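Local structure of AceL NrdHF-1-1 Intein (Metagenome, 6ZGQ) at residues E6-G11 with K139-T144; T12-K17 with K21-I26; A64-K69 with T116-T121; R75-Y78 with E83-E86. The protein is a class 3 split intein, here linked and made splice-inactive, whose active form excises itself and joins the flanking polypeptides through a peptide bond. All coordinates share one frame; numbering follows the deposited sequence.

Interaction 1 of 4, residues E6-G11 with K139-T144; sequences EALLVG and KSFVVT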
# COMPACT_ATOMS: atom_id res chain seq x y z
N GLU A 6 -9.78 4.63 4.75
CA GLU A 6 -8.81 3.52 4.63
C GLU A 6 -8.07 3.61 3.28
O GLU A 6 -7.74 2.58 2.67
CB GLU A 6 -9.57 2.18 4.76
CG GLU A 6 -8.73 1.01 5.24
CD GLU A 6 -9.56 -0.10 5.86
OE1 GLU A 6 -10.26 -0.80 5.11
OE2 GLU A 6 -9.51 -0.27 7.10
N ALA A 7 -7.76 4.84 2.86
CA ALA A 7 -7.46 5.21 1.47
C ALA A 7 -5.99 5.63 1.29
O ALA A 7 -5.29 5.86 2.29
CB ALA A 7 -8.40 6.32 1.05
N LEU A 8 -5.55 5.72 0.02
CA LEU A 8 -4.19 6.15 -0.37
C LEU A 8 -4.27 7.51 -1.06
O LEU A 8 -5.22 7.73 -1.81
CB LEU A 8 -3.59 5.12 -1.35
CG LEU A 8 -3.52 3.69 -0.83
CD1 LEU A 8 -3.33 2.71 -1.96
CD2 LEU A 8 -2.39 3.56 0.18
N LEU A 9 -3.26 8.37 -0.84
CA LEU A 9 -3.21 9.73 -1.41
C LEU A 9 -3.36 9.65 -2.92
O LEU A 9 -2.79 8.74 -3.54
CB LEU A 9 -1.88 10.41 -1.07
CG LEU A 9 -1.75 11.87 -1.53
CD1 LEU A 9 -2.80 12.72 -0.85
CD2 LEU A 9 -0.36 12.40 -1.26
N VAL A 10 -4.13 10.58 -3.51
CA VAL A 10 -4.30 10.66 -4.97
C VAL A 10 -2.91 10.66 -5.63
O VAL A 10 -1.96 11.21 -5.05
CB VAL A 10 -5.13 11.91 -5.40
CG1 VAL A 10 -4.46 13.21 -5.01
CG2 VAL A 10 -5.43 11.89 -6.90
N GLY A 11 -2.81 10.00 -6.79
CA GLY A 11 -1.58 9.97 -7.57
C GLY A 11 -0.63 8.86 -7.17
O GLY A 11 0.38 8.66 -7.84
N LYS A 139 -6.60 -9.07 -0.41
CA LYS A 139 -6.69 -8.07 0.68
C LYS A 139 -5.48 -7.13 0.73
O LYS A 139 -5.36 -6.35 1.67
CB LYS A 139 -6.89 -8.73 2.05
CG LYS A 139 -8.13 -9.62 2.19
CD LYS A 139 -8.32 -10.14 3.61
CE LYS A 139 -7.24 -11.11 4.08
NZ LYS A 139 -7.28 -12.43 3.40
N SER A 140 -4.60 -7.21 -0.28
CA SER A 140 -3.44 -6.30 -0.42
C SER A 140 -2.98 -6.28 -1.88
O SER A 140 -3.22 -7.27 -2.60
CB SER A 140 -2.30 -6.71 0.51
OG SER A 140 -1.54 -7.78 -0.03
N PHE A 141 -2.36 -5.18 -2.31
CA PHE A 141 -1.89 -4.99 -3.70
C PHE A 141 -0.61 -4.16 -3.73
O PHE A 141 -0.21 -3.61 -2.70
CB PHE A 141 -3.01 -4.39 -4.58
CG PHE A 141 -3.54 -3.07 -4.09
CD1 PHE A 141 -2.91 -1.88 -4.43
CD2 PHE A 141 -4.67 -3.01 -3.29
CE1 PHE A 141 -3.39 -0.67 -3.98
CE2 PHE A 141 -5.16 -1.80 -2.84
CZ PHE A 141 -4.51 -0.63 -3.18
N VAL A 142 0.04 -4.10 -4.89
CA VAL A 142 1.37 -3.48 -5.07
C VAL A 142 1.19 -2.05 -5.59
O VAL A 142 0.44 -1.83 -6.55
CB VAL A 142 2.27 -4.33 -6.01
CG1 VAL A 142 3.65 -3.71 -6.22
CG2 VAL A 142 2.45 -5.74 -5.46
N VAL A 143 1.83 -1.10 -4.91
CA VAL A 143 1.87 0.32 -5.32
C VAL A 143 3.32 0.68 -5.68
O VAL A 143 4.25 0.06 -5.15
CB VAL A 143 1.34 1.27 -4.22
CG1 VAL A 143 -0.16 1.10 -4.02
CG2 VAL A 143 2.07 1.09 -2.89
N THR A 144 3.48 1.65 -6.59
CA THR A 144 4.78 2.20 -7.02
C THR A 144 4.85 3.67 -6.60
O THR A 144 3.93 4.44 -6.90
CB THR A 144 4.91 2.07 -8.54
OG1 THR A 144 4.51 0.75 -8.90
CG2 THR A 144 6.34 2.34 -9.02

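Interaction 2 of 4, residues T12-K17 with K21-I26; sequences TKVTTK and KNIENI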
# COMPACT_ATOMS: atom_id res chain seq x y z
N THR A 12 -0.93 8.16 -6.06
CA THR A 12 -0.29 6.87 -5.77
C THR A 12 -0.50 5.96 -6.98
O THR A 12 -1.64 5.81 -7.41
CB THR A 12 -0.90 6.23 -4.51
OG1 THR A 12 -0.58 7.04 -3.38
CG2 THR A 12 -0.37 4.81 -4.26
N LYS A 13 0.58 5.39 -7.53
CA LYS A 13 0.48 4.47 -8.68
C LYS A 13 0.23 3.05 -8.16
O LYS A 13 0.82 2.66 -7.16
CB LYS A 13 1.73 4.53 -9.56
CG LYS A 13 1.78 5.77 -10.43
CD LYS A 13 3.05 5.84 -11.24
CE LYS A 13 3.15 7.19 -11.92
NZ LYS A 13 2.04 7.42 -12.89
N VAL A 14 -0.68 2.33 -8.83
CA VAL A 14 -1.00 0.92 -8.55
C VAL A 14 -0.43 0.09 -9.70
O VAL A 14 -0.68 0.42 -10.87
CB VAL A 14 -2.54 0.70 -8.44
CG1 VAL A 14 -2.89 -0.78 -8.41
CG2 VAL A 14 -3.10 1.41 -7.21
N THR A 15 0.38 -0.92 -9.37
CA THR A 15 0.97 -1.81 -10.38
C THR A 15 -0.12 -2.71 -10.95
O THR A 15 -0.85 -3.32 -10.18
CB THR A 15 2.15 -2.59 -9.79
OG1 THR A 15 3.10 -1.61 -9.38
CG2 THR A 15 2.80 -3.54 -10.79
N THR A 16 -0.25 -2.69 -12.28
CA THR A 16 -1.23 -3.48 -13.06
C THR A 16 -0.44 -4.34 -14.05
O THR A 16 0.78 -4.19 -14.12
CB THR A 16 -2.26 -2.57 -13.79
OG1 THR A 16 -1.70 -2.05 -15.00
CG2 THR A 16 -2.71 -1.41 -12.91
N LYS A 17 -1.13 -5.23 -14.79
CA LYS A 17 -0.50 -6.09 -15.81
C LYS A 17 0.13 -5.25 -16.94
O LYS A 17 1.12 -5.69 -17.53
CB LYS A 17 -1.49 -7.11 -16.41
CG LYS A 17 -0.81 -8.29 -17.12
CD LYS A 17 -1.76 -9.19 -17.90
CE LYS A 17 -1.00 -10.09 -18.86
NZ LYS A 17 -1.86 -11.09 -19.55
N LYS A 21 -0.33 2.49 -12.89
CA LYS A 21 -1.51 3.33 -13.17
C LYS A 21 -1.89 4.14 -11.93
O LYS A 21 -2.03 3.56 -10.84
CB LYS A 21 -2.69 2.45 -13.59
CG LYS A 21 -3.89 3.18 -14.18
CD LYS A 21 -4.91 2.21 -14.77
CE LYS A 21 -5.81 2.88 -15.79
NZ LYS A 21 -6.73 1.91 -16.44
N ASN A 22 -2.06 5.45 -12.12
CA ASN A 22 -2.54 6.38 -11.08
C ASN A 22 -3.80 5.78 -10.45
O ASN A 22 -4.72 5.39 -11.17
CB ASN A 22 -2.83 7.76 -11.69
CG ASN A 22 -1.60 8.38 -12.33
OD1 ASN A 22 -0.48 8.14 -11.88
ND2 ASN A 22 -1.80 9.17 -13.38
N ILE A 23 -3.81 5.66 -9.12
CA ILE A 23 -4.88 4.97 -8.39
C ILE A 23 -6.25 5.57 -8.75
O ILE A 23 -7.21 4.82 -8.89
CB ILE A 23 -4.63 4.92 -6.86
CG1 ILE A 23 -5.68 4.03 -6.17
CG2 ILE A 23 -4.60 6.33 -6.27
CD1 ILE A 23 -5.26 3.55 -4.80
N GLU A 24 -6.31 6.89 -8.93
CA GLU A 24 -7.58 7.60 -9.25
C GLU A 24 -8.15 7.19 -10.61
O GLU A 24 -9.30 7.54 -10.90
CB GLU A 24 -7.41 9.12 -9.23
CG GLU A 24 -6.43 9.64 -10.27
CD GLU A 24 -5.04 9.89 -9.72
OE1 GLU A 24 -4.66 9.26 -8.71
OE2 GLU A 24 -4.32 10.73 -10.31
N ASN A 25 -7.34 6.51 -11.43
CA ASN A 25 -7.74 6.04 -12.77
C ASN A 25 -8.05 4.53 -12.80
O ASN A 25 -8.45 4.03 -13.85
CB ASN A 25 -6.66 6.36 -13.81
CG ASN A 25 -6.44 7.84 -13.98
OD1 ASN A 25 -5.31 8.32 -13.97
ND2 ASN A 25 -7.53 8.59 -14.12
N ILE A 26 -7.88 3.83 -11.68
CA ILE A 26 -8.18 2.38 -11.59
C ILE A 26 -9.70 2.18 -11.67
O ILE A 26 -10.45 2.90 -11.00
CB ILE A 26 -7.62 1.76 -10.28
CG1 ILE A 26 -6.08 1.74 -10.29
CG2 ILE A 26 -8.19 0.36 -10.05
CD1 ILE A 26 -5.46 0.71 -11.21

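Interaction 3 of 4, residues A64-K69 with T116-T121; sequences AGFDQK and TDVKIT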
# COMPACT_ATOMS: atom_id res chain seq x y z
N ALA A 64 14.29 3.47 3.17
CA ALA A 64 14.92 2.27 2.59
C ALA A 64 14.15 1.66 1.41
O ALA A 64 14.01 0.43 1.34
CB ALA A 64 15.14 1.23 3.69
N GLY A 65 13.68 2.51 0.50
CA GLY A 65 12.96 2.10 -0.72
C GLY A 65 11.47 1.89 -0.50
O GLY A 65 10.77 1.47 -1.43
N PHE A 66 10.99 2.17 0.72
CA PHE A 66 9.57 2.12 1.10
C PHE A 66 9.03 3.56 1.23
O PHE A 66 9.60 4.37 1.99
CB PHE A 66 9.41 1.33 2.42
CG PHE A 66 7.98 1.04 2.81
CD1 PHE A 66 7.27 0.00 2.21
CD2 PHE A 66 7.35 1.79 3.79
CE1 PHE A 66 5.97 -0.26 2.58
CE2 PHE A 66 6.05 1.53 4.16
CZ PHE A 66 5.35 0.51 3.55
N ASP A 67 7.98 3.88 0.48
CA ASP A 67 7.26 5.16 0.62
C ASP A 67 5.77 4.93 0.37
O ASP A 67 5.41 4.52 -0.74
CB ASP A 67 7.80 6.22 -0.36
CG ASP A 67 7.38 7.64 0.02
OD1 ASP A 67 6.17 7.94 0.02
OD2 ASP A 67 8.28 8.45 0.34
N GLN A 68 4.95 5.17 1.39
CA GLN A 68 3.48 5.12 1.30
C GLN A 68 2.89 6.37 1.99
O GLN A 68 3.39 6.77 3.06
CB GLN A 68 2.93 3.82 1.89
CG GLN A 68 3.41 2.59 1.12
CD GLN A 68 2.72 1.30 1.50
OE1 GLN A 68 1.83 1.27 2.35
NE2 GLN A 68 3.13 0.22 0.85
N LYS A 69 1.90 6.98 1.34
CA LYS A 69 1.16 8.14 1.86
C LYS A 69 -0.31 7.69 1.94
O LYS A 69 -0.96 7.49 0.91
CB LYS A 69 1.37 9.35 0.93
CG LYS A 69 2.84 9.79 0.85
CD LYS A 69 3.05 11.01 -0.03
CE LYS A 69 4.52 11.27 -0.30
NZ LYS A 69 5.04 10.45 -1.43
N THR A 116 11.63 -0.30 11.64
CA THR A 116 12.40 0.69 12.41
C THR A 116 13.34 1.50 11.50
O THR A 116 13.94 2.47 11.96
CB THR A 116 13.20 0.02 13.55
OG1 THR A 116 13.96 -1.07 13.02
CG2 THR A 116 12.27 -0.51 14.64
N ASP A 117 13.46 1.11 10.22
CA ASP A 117 14.24 1.86 9.20
C ASP A 117 13.31 2.82 8.44
O ASP A 117 13.77 3.47 7.51
CB ASP A 117 14.89 0.93 8.16
CG ASP A 117 16.09 0.13 8.69
OD1 ASP A 117 16.57 0.37 9.81
OD2 ASP A 117 16.57 -0.74 7.94
N VAL A 118 12.03 2.89 8.83
CA VAL A 118 10.98 3.65 8.12
C VAL A 118 10.42 4.71 9.07
O VAL A 118 9.79 4.37 10.08
CB VAL A 118 9.84 2.72 7.62
CG1 VAL A 118 8.72 3.49 6.92
CG2 VAL A 118 10.40 1.65 6.69
N LYS A 119 10.70 5.98 8.74
CA LYS A 119 10.21 7.17 9.45
C LYS A 119 8.70 7.31 9.19
O LYS A 119 8.24 7.04 8.07
CB LYS A 119 10.99 8.39 8.92
CG LYS A 119 10.63 9.75 9.51
CD LYS A 119 11.58 10.83 9.00
CE LYS A 119 11.33 11.19 7.55
NZ LYS A 119 12.41 12.05 7.00
N ILE A 120 7.94 7.70 10.23
CA ILE A 120 6.48 7.91 10.14
C ILE A 120 6.17 9.37 10.48
O ILE A 120 6.52 9.82 11.58
CB ILE A 120 5.70 6.97 11.09
CG1 ILE A 120 6.17 5.51 10.93
CG2 ILE A 120 4.20 7.09 10.83
CD1 ILE A 120 5.60 4.57 11.97
N THR A 121 5.51 10.07 9.55
CA THR A 121 5.04 11.46 9.71
C THR A 121 3.51 11.46 9.64
O THR A 121 2.95 10.92 8.68
CB THR A 121 5.62 12.36 8.60
OG1 THR A 121 7.04 12.17 8.57
CG2 THR A 121 5.31 13.85 8.84

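Interaction 4 of 4, residues R75-Y78 with E83-E86; sequences RMIY and EIKE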
# COMPACT_ATOMS: atom_id res chain seq x y z
N ARG A 75 -4.98 0.24 5.95
CA ARG A 75 -4.37 -1.01 6.44
C ARG A 75 -2.92 -1.08 5.95
O ARG A 75 -2.69 -1.11 4.73
CB ARG A 75 -5.20 -2.22 5.99
CG ARG A 75 -6.57 -2.30 6.66
CD ARG A 75 -7.51 -3.29 5.99
NE ARG A 75 -7.00 -4.67 6.04
CZ ARG A 75 -6.51 -5.36 5.01
NH1 ARG A 75 -6.45 -4.85 3.79
NH2 ARG A 75 -6.07 -6.60 5.20
N MET A 76 -1.97 -1.04 6.88
CA MET A 76 -0.55 -1.27 6.59
C MET A 76 -0.31 -2.78 6.68
O MET A 76 -0.85 -3.42 7.59
CB MET A 76 0.35 -0.51 7.56
CG MET A 76 0.16 0.99 7.51
SD MET A 76 0.41 1.65 5.85
CE MET A 76 2.19 1.50 5.70
N ILE A 77 0.45 -3.31 5.72
CA ILE A 77 0.73 -4.75 5.58
C ILE A 77 2.22 -4.94 5.87
O ILE A 77 3.06 -4.23 5.30
CB ILE A 77 0.35 -5.24 4.15
CG1 ILE A 77 -1.14 -4.99 3.86
CG2 ILE A 77 0.69 -6.72 3.96
CD1 ILE A 77 -2.11 -5.73 4.76
N TYR A 78 2.53 -5.85 6.80
CA TYR A 78 3.90 -6.16 7.19
C TYR A 78 3.98 -7.66 7.46
O TYR A 78 2.94 -8.30 7.63
CB TYR A 78 4.31 -5.32 8.42
CG TYR A 78 3.46 -5.53 9.65
CD1 TYR A 78 2.29 -4.82 9.83
CD2 TYR A 78 3.85 -6.42 10.64
CE1 TYR A 78 1.51 -5.00 10.97
CE2 TYR A 78 3.08 -6.61 11.78
CZ TYR A 78 1.92 -5.89 11.94
OH TYR A 78 1.14 -6.07 13.06
N GLU A 83 4.34 -14.92 9.19
CA GLU A 83 2.93 -14.58 8.89
C GLU A 83 2.82 -13.15 8.35
O GLU A 83 3.63 -12.31 8.74
CB GLU A 83 2.08 -14.71 10.17
CG GLU A 83 2.03 -16.13 10.72
CD GLU A 83 0.79 -16.42 11.55
OE1 GLU A 83 0.93 -16.96 12.67
OE2 GLU A 83 -0.34 -16.12 11.08
N ILE A 84 1.86 -12.91 7.44
CA ILE A 84 1.53 -11.57 6.93
C ILE A 84 0.40 -11.00 7.81
O ILE A 84 -0.67 -11.63 7.92
CB ILE A 84 1.08 -11.60 5.45
CG1 ILE A 84 2.17 -12.23 4.55
CG2 ILE A 84 0.71 -10.21 4.95
CD1 ILE A 84 3.48 -11.46 4.49
N LYS A 85 0.67 -9.83 8.41
CA LYS A 85 -0.19 -9.15 9.40
C LYS A 85 -0.63 -7.80 8.84
O LYS A 85 0.02 -7.27 7.92
CB LYS A 85 0.59 -8.90 10.71
CG LYS A 85 1.30 -10.11 11.32
CD LYS A 85 0.40 -10.95 12.22
CE LYS A 85 1.21 -11.94 13.04
NZ LYS A 85 1.72 -11.35 14.31
N GLU A 86 -1.71 -7.25 9.41
CA GLU A 86 -2.21 -5.90 9.10
C GLU A 86 -2.32 -5.08 10.39
O GLU A 86 -2.43 -5.65 11.48
CB GLU A 86 -3.58 -5.97 8.41
CG GLU A 86 -4.60 -6.81 9.18
CD GLU A 86 -5.97 -6.79 8.56
OE1 GLU A 86 -6.64 -5.74 8.62
OE2 GLU A 86 -6.37 -7.83 8.00

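Interaction 1 of 4, residues E6-G11 with K139-T144
L8 and V143, whose CA atoms are the nearest pair across this contact, stand 9.8 Å apart, too far for backbone pairing, so segments 6-11 and 139-144 meet through side chains alone. A single methyl does the touching. L8 CD1 lies 3.7 Å from F141 CZ, the outermost carbon of the ring, and 3.9 Å from the adjoining F141 CE1. The same methyl, L8 CD1, rests 4.1 Å from V143 CG1, so it packs against both a phenyl ring and a valine branch. L8 and F141 reach toward each other from opposite directions. The ring gets there because F141 CG sits between the backbone N and the carbonyl carbon (chi1 58°), which carries its far end closer to L8 than CB would suggest. Being two residues apart on strand 140-144, F141 and V143 can serve the same patch. A leucine suits one side because its long side chain carries one methyl across a wide gap, while a valine and a phenylalanine fit an extended strand facing an apolar interior. Around this patch L8 also packs on I23, V70 and H74. Next to it, E6 O accepts a hydrogen bond from H74 ND1 and A7 O one from S71 OG. Such a place, with what is probably the start of the intein laid across the all-beta core, is characteristic of the Hedgehog/intein (HINT) fold, and is consistent with A7 beginning the intein next to a block B histidine.

Interaction 2 of 4, residues T12-K17 with K21-I26
K13 starts with CG anti to its carbonyl carbon (chi1 -76°), runs extended along its methylenes and bends at the last torsion (chi4 -63°), which turns NZ onto the amide of N22. N22 makes the same first-torsion choice, and the two side chains lie alongside each other. K13 NZ donates to N22 OD1 at 2.8 Å, coming in tilted from the amide plane. K13 and N22 form an antiparallel non-hydrogen-bonded pair; V14 and K21 beside them are hydrogen-bonded, with V14 N to K21 O at 2.7 Å and almost perfectly straight (179°), and K21 N to V14 O at 2.9 Å. Where the second strand yields to a 3-10 turn, I23 N still reaches T12 O at 2.8 Å. V14 turns to the other face: its CG2 lies 3.8 Å from I23 CG1, and its CB 4.0 Å from I26 CD1, V14 and I26 crossing at about a right angle. T16 CG2 meets I26 CD1 tip to tip at 3.9 Å. L134 adds to this apolar patch by touching both V14 and I26. An alanine in place of K13 would probably leave N22 OD1 without this donor and its amide freer to turn. K13 and N22 thus make one face of the hairpin polar, while on the other V14, I23 and I26 pack together, with K21 at its margin paired to D30.

Interaction 3 of 4, residues A64-K69 with T116-T121
K69 NZ is gripped by two carboxylates: D67 OD1, 3.1 Å away and met from above the plane of its carboxylate, and E146, with which it forms a second salt bridge. The other oxygen of D67 takes a hydrogen bond from H60, so both ends of this acid are engaged. These charges share one face of strand 66-69, and F66 serves the opposite one, as alternation along a strand requires. F66 carries the contact with 116-121: its CD2 lies 3.8 Å from V118 CG1, the two side chains crossing at about a right angle. On V118 it is the branch anti to the backbone N (chi1 178°) that is placed against the ring. At the margin, A64 CB and D117 CB approach to 4.5 Å, a loose meeting of two short side chains at the surface. I113 touches both F66 and V118, and F100 stacks on the F66 ring. A large flat ring suits a site met by so many neighbours, and a compact branched valine packs obliquely against it. Between these two segments the chemistry is thus purely dispersive: strand 57-63 supplies the backbone bonds to both, and F66 and V118 add an apolar contact past it.

Interaction 4 of 4, residues R75-Y78 with E83-E86
A side-on salt bridge joins R75 and E86 across the strands. The guanidinium offers its side to the carboxylate: R75 NE donates to E86 OE1 at 2.8 Å and R75 NH2 to E86 OE2 at 3.1 Å, both oxygens lying close to the guanidinium plane. The carboxylate is turned 72° against that plane, so both nitrogens meet it from above. A bend in the arginine (chi3 63°) brings NE round to the acid, while NH1 goes to the carbonyls of K139 and A155. A leucine in place of R75 would probably leave the E86 carboxylate without its counter-charge and those two carbonyls without this donor.

Backbone bonds set the register. Y78 and K85 are an antiparallel hydrogen-bonded pair, with Y78 N to K85 O at 3.1 Å and K85 N to Y78 O at 2.8 Å. Beside them E86 CA points its hydrogen at M76 O, 3.2 Å off.

One CH-pi contact adds to this: K85 CB sits over one face of the Y78 ring, 3.8 Å from its centroid and offset toward the rim. A lysine suits that place, its methylenes covering the ring while its ammonium runs on to Q80.

Apolar contacts occupy the face of I77, whose CG2 touches I84 CG2 at 3.6 Å and whose CD1 meets E86 CB at 3.9 Å. Beta-branched isoleucines fit extended chains here. Together these make a two-stranded antiparallel beta hairpin of the HINT fold, tied by R75 to the C-terminal end, where A155, probably the engineered replacement of the intein's terminal asparagine, lies.

In the fold
Interaction 1 brings the N-terminal segment against strand 140-144, near the C-terminal end, and lies only about 4 Å from the chain's centre; the other three are nested inside the loop it closes. Of these three, interaction 2 comes first; interaction 3 follows and encloses interaction 4. The centres of interactions 1 and 2 are about 8 Å apart, those of 2 and 4 about 21 Å, on opposite sides of the chain's centre. Strand 140-144 and the strands of interactions 2 and 4 belong to one curled antiparallel sheet, while 8-9 lies in another; interaction 3 lies in a third, and M76 touches F66 and Q68 where the sheets meet. This compact, all-beta closure probably brings the two splice junctions together.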